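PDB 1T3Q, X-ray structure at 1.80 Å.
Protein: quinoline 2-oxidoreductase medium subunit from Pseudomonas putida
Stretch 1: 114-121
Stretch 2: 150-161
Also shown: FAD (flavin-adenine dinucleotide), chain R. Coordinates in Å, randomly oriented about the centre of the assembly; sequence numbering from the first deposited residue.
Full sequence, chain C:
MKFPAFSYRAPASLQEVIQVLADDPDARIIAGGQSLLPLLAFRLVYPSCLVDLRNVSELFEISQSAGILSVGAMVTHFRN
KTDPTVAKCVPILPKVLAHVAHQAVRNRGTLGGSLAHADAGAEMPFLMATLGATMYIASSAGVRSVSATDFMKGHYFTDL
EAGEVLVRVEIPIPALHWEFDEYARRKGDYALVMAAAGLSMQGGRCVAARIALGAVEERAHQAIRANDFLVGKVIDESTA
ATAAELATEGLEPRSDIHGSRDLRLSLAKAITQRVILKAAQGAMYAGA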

ATOM      1  N   SER C 114      40.190  23.627  -3.374  1.00 19.41           N
ATOM      2  CA  SER C 114      39.813  25.012  -3.120  1.00 19.71           C
ATOM      3  C   SER C 114      40.628  25.949  -4.011  1.00 19.95           C
ATOM      4  O   SER C 114      40.090  26.889  -4.590  1.00 18.66           O
ATOM      5  CB  SER C 114      40.051  25.367  -1.646  1.00 18.85           C
ATOM      6  OG  SER C 114      39.774  26.731  -1.397  1.00 20.87           O
ATOM      7  N   LEU C 115      41.927  25.684  -4.124  1.00 19.08           N
ATOM      8  CA  LEU C 115      42.801  26.524  -4.935  1.00 20.95           C
ATOM      9  C   LEU C 115      42.484  26.421  -6.425  1.00 20.80           C
ATOM     10  O   LEU C 115      42.472  27.429  -7.132  1.00 21.99           O
ATOM     11  CB  LEU C 115      44.269  26.158  -4.675  1.00 22.00           C
ATOM     12  CG  LEU C 115      44.753  26.478  -3.255  1.00 22.14           C
ATOM     13  CD1 LEU C 115      46.146  25.902  -3.026  1.00 23.50           C
ATOM     14  CD2 LEU C 115      44.756  27.981  -3.060  1.00 22.27           C
ATOM     15  N   ALA C 116      42.212  25.208  -6.893  1.00 20.05           N
ATOM     16  CA  ALA C 116      41.894  24.997  -8.299  1.00 20.36           C
ATOM     17  C   ALA C 116      40.525  25.581  -8.657  1.00 22.69           C
ATOM     18  O   ALA C 116      40.345  26.124  -9.751  1.00 20.78           O
ATOM     19  CB  ALA C 116      41.930  23.519  -8.620  1.00 19.46           C
ATOM     20  N   HIS C 117      39.562  25.466  -7.743  1.00 22.28           N
ATOM     21  CA  HIS C 117      38.226  26.004  -7.997  1.00 22.34           C
ATOM     22  C   HIS C 117      38.365  27.513  -8.152  1.00 22.30           C
ATOM     23  O   HIS C 117      37.711  28.131  -8.993  1.00 23.63           O
ATOM     24  CB  HIS C 117      37.273  25.670  -6.848  1.00 21.42           C
ATOM     25  CG  HIS C 117      35.866  26.133  -7.082  1.00 24.11           C
ATOM     26  ND1 HIS C 117      35.152  25.802  -8.215  1.00 24.36           N
ATOM     27  CD2 HIS C 117      35.044  26.904  -6.332  1.00 22.82           C
ATOM     28  CE1 HIS C 117      33.953  26.350  -8.152  1.00 25.29           C
ATOM     29  NE2 HIS C 117      33.861  27.024  -7.019  1.00 24.09           N
ATOM     30  N   ALA C 118      39.235  28.089  -7.330  1.00 21.62           N
ATOM     31  CA  ALA C 118      39.544  29.515  -7.358  1.00 22.04           C
ATOM     32  C   ALA C 118      38.381  30.496  -7.210  1.00 24.01           C
ATOM     33  O   ALA C 118      38.280  31.474  -7.961  1.00 24.03           O
ATOM     34  CB  ALA C 118      40.326  29.838  -8.625  1.00 22.46           C
ATOM     35  N   ASP C 119      37.497  30.246  -6.255  1.00 23.08           N
ATOM     36  CA  ASP C 119      36.400  31.179  -6.037  1.00 24.45           C
ATOM     37  C   ASP C 119      37.069  32.439  -5.474  1.00 23.64           C
ATOM     38  O   ASP C 119      37.870  32.355  -4.545  1.00 21.28           O
ATOM     39  CB  ASP C 119      35.402  30.620  -5.020  1.00 23.63           C
ATOM     40  CG  ASP C 119      34.162  31.486  -4.889  1.00 25.28           C
ATOM     41  OD1 ASP C 119      34.311  32.716  -4.749  1.00 24.78           O
ATOM     42  OD2 ASP C 119      33.037  30.943  -4.922  1.00 25.91           O
ATOM     43  N   ALA C 120      36.754  33.597  -6.043  1.00 22.81           N
ATOM     44  CA  ALA C 120      37.347  34.846  -5.581  1.00 23.42           C
ATOM     45  C   ALA C 120      36.912  35.165  -4.155  1.00 23.81           C
ATOM     46  O   ALA C 120      37.473  36.050  -3.516  1.00 23.80           O
ATOM     47  CB  ALA C 120      36.959  35.991  -6.507  1.00 25.12           C
ATOM     48  N   GLY C 121      35.916  34.435  -3.661  1.00 23.22           N
ATOM     49  CA  GLY C 121      35.433  34.668  -2.313  1.00 23.25           C
ATOM     50  C   GLY C 121      35.948  33.640  -1.327  1.00 23.16           C
ATOM     51  O   GLY C 121      35.632  33.704  -0.143  1.00 25.40           O
ATOM     52  N   ASP C 150      50.433  34.373  -8.564  1.00 25.42           N
ATOM     53  CA  ASP C 150      50.289  34.161 -10.005  1.00 28.13           C
ATOM     54  C   ASP C 150      49.297  33.049 -10.306  1.00 27.57           C
ATOM     55  O   ASP C 150      48.645  33.053 -11.353  1.00 28.24           O
ATOM     56  CB  ASP C 150      51.631  33.799 -10.657  1.00 32.96           C
ATOM     57  CG  ASP C 150      52.517  35.006 -10.889  1.00 37.55           C
ATOM     58  OD1 ASP C 150      51.981  36.124 -11.045  1.00 40.78           O
ATOM     59  OD2 ASP C 150      53.754  34.834 -10.936  1.00 41.75           O
ATOM     60  N   PHE C 151      49.197  32.090  -9.390  1.00 25.00           N
ATOM     61  CA  PHE C 151      48.289  30.964  -9.563  1.00 24.31           C
ATOM     62  C   PHE C 151      46.837  31.422  -9.649  1.00 24.74           C
ATOM     63  O   PHE C 151      46.093  30.981 -10.529  1.00 24.08           O
ATOM     64  CB  PHE C 151      48.434  29.980  -8.402  1.00 24.08           C
ATOM     65  CG  PHE C 151      47.628  28.724  -8.571  1.00 25.27           C
ATOM     66  CD1 PHE C 151      48.085  27.693  -9.390  1.00 23.40           C
ATOM     67  CD2 PHE C 151      46.392  28.584  -7.944  1.00 23.59           C
ATOM     68  CE1 PHE C 151      47.321  26.544  -9.582  1.00 24.62           C
ATOM     69  CE2 PHE C 151      45.622  27.438  -8.130  1.00 23.54           C
ATOM     70  CZ  PHE C 151      46.088  26.415  -8.953  1.00 24.63           C
ATOM     71  N   MET C 152      46.444  32.293  -8.722  1.00 23.77           N
ATOM     72  CA  MET C 152      45.085  32.823  -8.658  1.00 24.45           C
ATOM     73  C   MET C 152      44.987  34.061  -9.531  1.00 23.61           C
ATOM     74  O   MET C 152      45.345  35.156  -9.108  1.00 23.52           O
ATOM     75  CB  MET C 152      44.730  33.180  -7.213  1.00 25.27           C
ATOM     76  CG  MET C 152      43.357  33.801  -7.058  1.00 26.39           C
ATOM     77  SD  MET C 152      42.087  32.695  -7.656  1.00 30.21           S
ATOM     78  CE  MET C 152      40.603  33.517  -7.000  1.00 26.67           C
ATOM     79  N   LYS C 153      44.491  33.882 -10.749  1.00 25.48           N
ATOM     80  CA  LYS C 153      44.389  34.981 -11.700  1.00 27.93           C
ATOM     81  C   LYS C 153      43.065  35.735 -11.670  1.00 30.19           C
ATOM     82  O   LYS C 153      42.966  36.845 -12.201  1.00 30.08           O
ATOM     83  CB  LYS C 153      44.645  34.451 -13.112  1.00 29.38           C
ATOM     84  CG  LYS C 153      45.974  33.719 -13.255  1.00 29.42           C
ATOM     85  CD  LYS C 153      46.185  33.205 -14.671  1.00 32.16           C
ATOM     86  CE  LYS C 153      46.309  34.345 -15.672  1.00 33.84           C
ATOM     87  N   GLY C 154      42.052  35.132 -11.055  1.00 29.29           N
ATOM     88  CA  GLY C 154      40.750  35.767 -10.972  1.00 30.61           C
ATOM     89  C   GLY C 154      39.672  34.787 -10.554  1.00 30.93           C
ATOM     90  O   GLY C 154      39.957  33.630 -10.238  1.00 31.47           O
ATOM     91  N   HIS C 155      38.426  35.245 -10.552  1.00 30.97           N
ATOM     92  CA  HIS C 155      37.310  34.394 -10.168  1.00 31.12           C
ATOM     93  C   HIS C 155      37.224  33.195 -11.111  1.00 30.24           C
ATOM     94  O   HIS C 155      36.970  33.357 -12.306  1.00 27.91           O
ATOM     95  CB  HIS C 155      36.009  35.195 -10.210  1.00 33.62           C
ATOM     96  CG  HIS C 155      34.859  34.507  -9.547  1.00 36.32           C
ATOM     97  ND1 HIS C 155      34.930  34.018  -8.261  1.00 36.67           N
ATOM     98  CD2 HIS C 155      33.607  34.236  -9.985  1.00 38.81           C
ATOM     99  CE1 HIS C 155      33.770  33.476  -7.934  1.00 38.58           C
ATOM    100  NE2 HIS C 155      32.950  33.596  -8.964  1.00 40.14           N
ATOM    101  N   TYR C 156      37.433  31.999 -10.561  1.00 28.50           N
ATOM    102  CA  TYR C 156      37.408  30.753 -11.332  1.00 29.47           C
ATOM    103  C   TYR C 156      38.450  30.804 -12.442  1.00 29.00           C
ATOM    104  O   TYR C 156      38.247  30.258 -13.527  1.00 28.05           O
ATOM    105  CB  TYR C 156      36.030  30.508 -11.955  1.00 30.91           C
ATOM    106  CG  TYR C 156      34.885  30.482 -10.968  1.00 34.02           C
ATOM    107  CD1 TYR C 156      35.023  29.878  -9.718  1.00 35.03           C
ATOM    108  CD2 TYR C 156      33.654  31.050 -11.293  1.00 36.82           C
ATOM    109  CE1 TYR C 156      33.964  29.843  -8.816  1.00 36.77           C
ATOM    110  CE2 TYR C 156      32.588  31.018 -10.399  1.00 39.12           C
ATOM    111  CZ  TYR C 156      32.750  30.415  -9.162  1.00 39.24           C
ATOM    112  OH  TYR C 156      31.702  30.398  -8.272  1.00 41.51           O
ATOM    113  N   PHE C 157      39.570  31.460 -12.161  1.00 29.32           N
ATOM    114  CA  PHE C 157      40.635  31.614 -13.143  1.00 30.45           C
ATOM    115  C   PHE C 157      42.000  31.360 -12.506  1.00 29.28           C
ATOM    116  O   PHE C 157      42.446  32.134 -11.660  1.00 28.82           O
ATOM    117  CB  PHE C 157      40.582  33.038 -13.707  1.00 32.75           C
ATOM    118  CG  PHE C 157      41.495  33.277 -14.878  1.00 36.24           C
ATOM    119  CD1 PHE C 157      41.773  34.578 -15.288  1.00 36.52           C
ATOM    120  CD2 PHE C 157      42.052  32.214 -15.586  1.00 36.77           C
ATOM    121  CE1 PHE C 157      42.594  34.820 -16.387  1.00 37.55           C
ATOM    122  CE2 PHE C 157      42.872  32.446 -16.685  1.00 38.39           C
ATOM    123  CZ  PHE C 157      43.143  33.752 -17.087  1.00 37.21           C
ATOM    124  N   THR C 158      42.659  30.278 -12.910  1.00 28.47           N
ATOM    125  CA  THR C 158      43.975  29.955 -12.369  1.00 28.29           C
ATOM    126  C   THR C 158      45.006  29.765 -13.479  1.00 28.91           C
ATOM    127  O   THR C 158      44.665  29.751 -14.664  1.00 27.57           O
ATOM    128  CB  THR C 158      43.952  28.662 -11.528  1.00 28.30           C
ATOM    129  OG1 THR C 158      43.778  27.534 -12.394  1.00 27.46           O
ATOM    130  CG2 THR C 158      42.822  28.704 -10.513  1.00 27.55           C
ATOM    131  N   ASP C 159      46.264  29.612 -13.075  1.00 29.40           N
ATOM    132  CA  ASP C 159      47.373  29.423 -14.004  1.00 31.20           C
ATOM    133  C   ASP C 159      47.418  27.985 -14.503  1.00 31.67           C
ATOM    134  O   ASP C 159      48.238  27.633 -15.351  1.00 31.86           O
ATOM    135  CB  ASP C 159      48.697  29.753 -13.308  1.00 33.02           C
ATOM    136  CG  ASP C 159      49.872  29.748 -14.263  1.00 34.99           C
ATOM    137  OD1 ASP C 159      50.932  29.192 -13.901  1.00 34.92           O
ATOM    138  OD2 ASP C 159      49.734  30.310 -15.373  1.00 35.75           O
ATOM    139  N   LEU C 160      46.531  27.159 -13.964  1.00 31.95           N
ATOM    140  CA  LEU C 160      46.446  25.750 -14.321  1.00 32.93           C
ATOM    141  C   LEU C 160      46.126  25.566 -15.805  1.00 34.00           C
ATOM    142  O   LEU C 160      45.175  26.153 -16.321  1.00 33.91           O
ATOM    143  CB  LEU C 160      45.363  25.094 -13.467  1.00 33.00           C
ATOM    144  CG  LEU C 160      45.626  23.789 -12.719  1.00 33.94           C
ATOM    145  CD1 LEU C 160      47.015  23.775 -12.110  1.00 33.24           C
ATOM    146  CD2 LEU C 160      44.562  23.644 -11.640  1.00 31.91           C
ATOM    147  N   GLU C 161      46.924  24.759 -16.495  1.00 34.45           N
ATOM    148  CA  GLU C 161      46.686  24.505 -17.912  1.00 34.99           C
ATOM    149  C   GLU C 161      45.978  23.165 -18.080  1.00 35.18           C
ATOM    150  O   GLU C 161      45.907  22.367 -17.142  1.00 34.99           O
ATOM    151  CB  GLU C 161      48.008  24.508 -18.691  1.00 36.50           C
ATOM    152  CG  GLU C 161      48.694  25.873 -18.720  1.00 38.63           C
ATOM    153  CD  GLU C 161      47.880  26.921 -19.461  1.00 39.66           C
TER
HETATM  154  PA  FAD R4931      36.353  19.603  -5.931  1.00 19.71           P
HETATM  155  O1A FAD R4931      34.992  20.188  -5.793  1.00 10.91           O
HETATM  156  O2A FAD R4931      36.477  18.302  -6.225  1.00 11.56           O
HETATM  157  O5B FAD R4931      36.770  20.357  -7.182  1.00 17.91           O
HETATM  158  C5B FAD R4931      37.244  21.742  -7.229  1.00 17.76           C
HETATM  159  C4B FAD R4931      37.711  22.080  -8.708  1.00 20.35           C
HETATM  160  O4B FAD R4931      39.187  21.933  -8.712  1.00 18.85           O
HETATM  161  C3B FAD R4931      37.221  21.203  -9.911  1.00 21.36           C
HETATM  162  O3B FAD R4931      37.109  21.950 -11.086  1.00 22.75           O
HETATM  163  C2B FAD R4931      38.312  20.091  -9.964  1.00 21.11           C
HETATM  164  O2B FAD R4931      38.449  19.536 -11.249  1.00 19.13           O
HETATM  165  C1B FAD R4931      39.558  20.866  -9.649  1.00 19.77           C
HETATM  166  N9A FAD R4931      40.579  20.127  -8.907  1.00 17.70           N
HETATM  167  C8A FAD R4931      40.453  19.549  -7.660  1.00 19.85           C
HETATM  168  N7A FAD R4931      41.615  19.142  -7.154  1.00 16.63           N
HETATM  169  C5A FAD R4931      42.544  19.449  -8.120  1.00 18.37           C
HETATM  170  C6A FAD R4931      44.031  19.283  -8.178  1.00 18.29           C
HETATM  171  N6A FAD R4931      44.749  18.722  -7.237  1.00 14.40           N
HETATM  172  N1A FAD R4931      44.625  19.745  -9.346  1.00 17.44           N
HETATM  173  C2A FAD R4931      43.907  20.335 -10.365  1.00 20.01           C
HETATM  174  N3A FAD R4931      42.556  20.521 -10.401  1.00 16.92           N
HETATM  175  C4A FAD R4931      41.906  20.012  -9.282  1.00 18.05           C
HETATM  176  N1  FAD R4931      34.945  27.382   0.407  1.00 21.55           N
HETATM  177  C2  FAD R4931      35.514  28.427   1.015  1.00 23.82           C
HETATM  178  O2  FAD R4931      36.557  28.898   0.635  1.00 24.08           O
HETATM  179  N3  FAD R4931      34.820  29.172   2.028  1.00 20.66           N
HETATM  180  C4  FAD R4931      33.497  28.899   2.364  1.00 21.85           C
HETATM  181  O4  FAD R4931      32.948  29.584   3.198  1.00 22.73           O
HETATM  182  C4X FAD R4931      32.832  27.805   1.648  1.00 21.07           C
HETATM  183  N5  FAD R4931      31.526  27.483   1.925  1.00 19.84           N
HETATM  184  C5X FAD R4931      30.978  26.378   1.300  1.00 19.80           C
HETATM  185  C6  FAD R4931      29.613  26.059   1.598  1.00 19.80           C
HETATM  186  C7  FAD R4931      28.979  24.960   1.018  1.00 18.76           C
HETATM  187  C7M FAD R4931      27.525  24.689   1.342  1.00 19.91           C
HETATM  188  C8  FAD R4931      29.729  24.080   0.091  1.00 18.80           C
HETATM  189  C8M FAD R4931      29.107  22.872  -0.568  1.00 17.89           C
HETATM  190  C9  FAD R4931      31.090  24.369  -0.196  1.00 17.91           C
HETATM  191  C9A FAD R4931      31.718  25.516   0.386  1.00 19.03           C
HETATM  192  N10 FAD R4931      33.107  25.904   0.126  1.00 18.70           N
HETATM  193  C10 FAD R4931      33.649  27.019   0.690  1.00 21.51           C
HETATM  194  C1' FAD R4931      33.857  25.158  -0.920  1.00 18.72           C
HETATM  195  C2' FAD R4931      34.877  24.141  -0.332  1.00 18.90           C
HETATM  196  O2' FAD R4931      35.999  24.848   0.205  1.00 21.15           O
HETATM  197  C3' FAD R4931      35.275  23.228  -1.495  1.00 19.23           C
HETATM  198  O3' FAD R4931      35.648  21.975  -0.906  1.00 20.96           O
HETATM  199  C4' FAD R4931      36.462  23.774  -2.333  1.00 19.76           C
HETATM  200  O4' FAD R4931      36.154  25.051  -2.901  1.00 19.98           O
HETATM  201  C5' FAD R4931      36.703  22.785  -3.438  1.00 17.81           C
HETATM  202  O5' FAD R4931      37.627  21.646  -2.926  1.00 18.36           O
HETATM  203  P   FAD R4931      37.269  20.219  -3.245  1.00 19.94           P
HETATM  204  O1P FAD R4931      38.407  19.380  -2.652  1.00 19.02           O
HETATM  205  O2P FAD R4931      35.975  19.877  -2.877  1.00 19.37           O
HETATM  206  O3P FAD R4931      37.335  20.068  -4.708  1.00 17.50           O
HETATM  207  O   HOH W   1      41.545  25.961 -12.116  1.00 27.73           O
HETATM  208  O   HOH W   2      32.016  28.727  -6.034  1.00 27.09           O

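Two direct hydrogen bonds join the stretches where the chain leaves the helix ending at His 117. The amide Tyr 156 N donates to Ala 118 O (2.8 Å, 163° at the hydrogen), and Ala 120 N donates to His 155 ND1 (2.9 Å, 168°), meeting the imidazole at its edge, near the ring plane. Because the acceptor is ND1, this nitrogen carries no proton. Tyr 156 lies within a type II turn from Gly 154 to Phe 157, closed by Phe 157 N to Gly 154 O (2.9 Å), which leaves its own amide free to face stretch 1. A CA-H...O contact, Tyr 156 CA to His 117 O (3.5 Å), runs beside the first bond.

Two waters extend the polar network. Water 2 (O) lies 2.7 Å from His 117 NE2, 2.8 Å from Tyr 156 OH and 2.7 Å from Asp 119 OD2, to which it donates. Water 1 (O) donates to Ala 116 O (2.7 Å) and also bonds Thr 158 OG1 (2.7 Å). Asp 119 OD1 instead accepts from Gly 121 N (2.6 Å), bracing the loop. The His 117 and Tyr 156 rings pair obliquely.

Ala 118, at positive phi, points its methyl toward stretch 2; there Ala 118 CB meets Thr 158 CG2 at 3.3 Å and Met 152 SD at 3.5 Å. The small side chain lets the backbones approach closely, with Ala 118 CA and Tyr 156 CA 4.7 Å apart. Flexible Met 152 reaches in from a sideways start, bringing its CE to 3.2 Å from Ala 118 O. Buried Phe 151 sets its ring edge against the helix end, CE2 lying 3.9 Å from Leu 115 CB. At the FAD side, Ala 116 CB touches Leu 160 CD2 (4.0 Å) and FAD O4B (3.2 Å). In all, 500 Å² is buried.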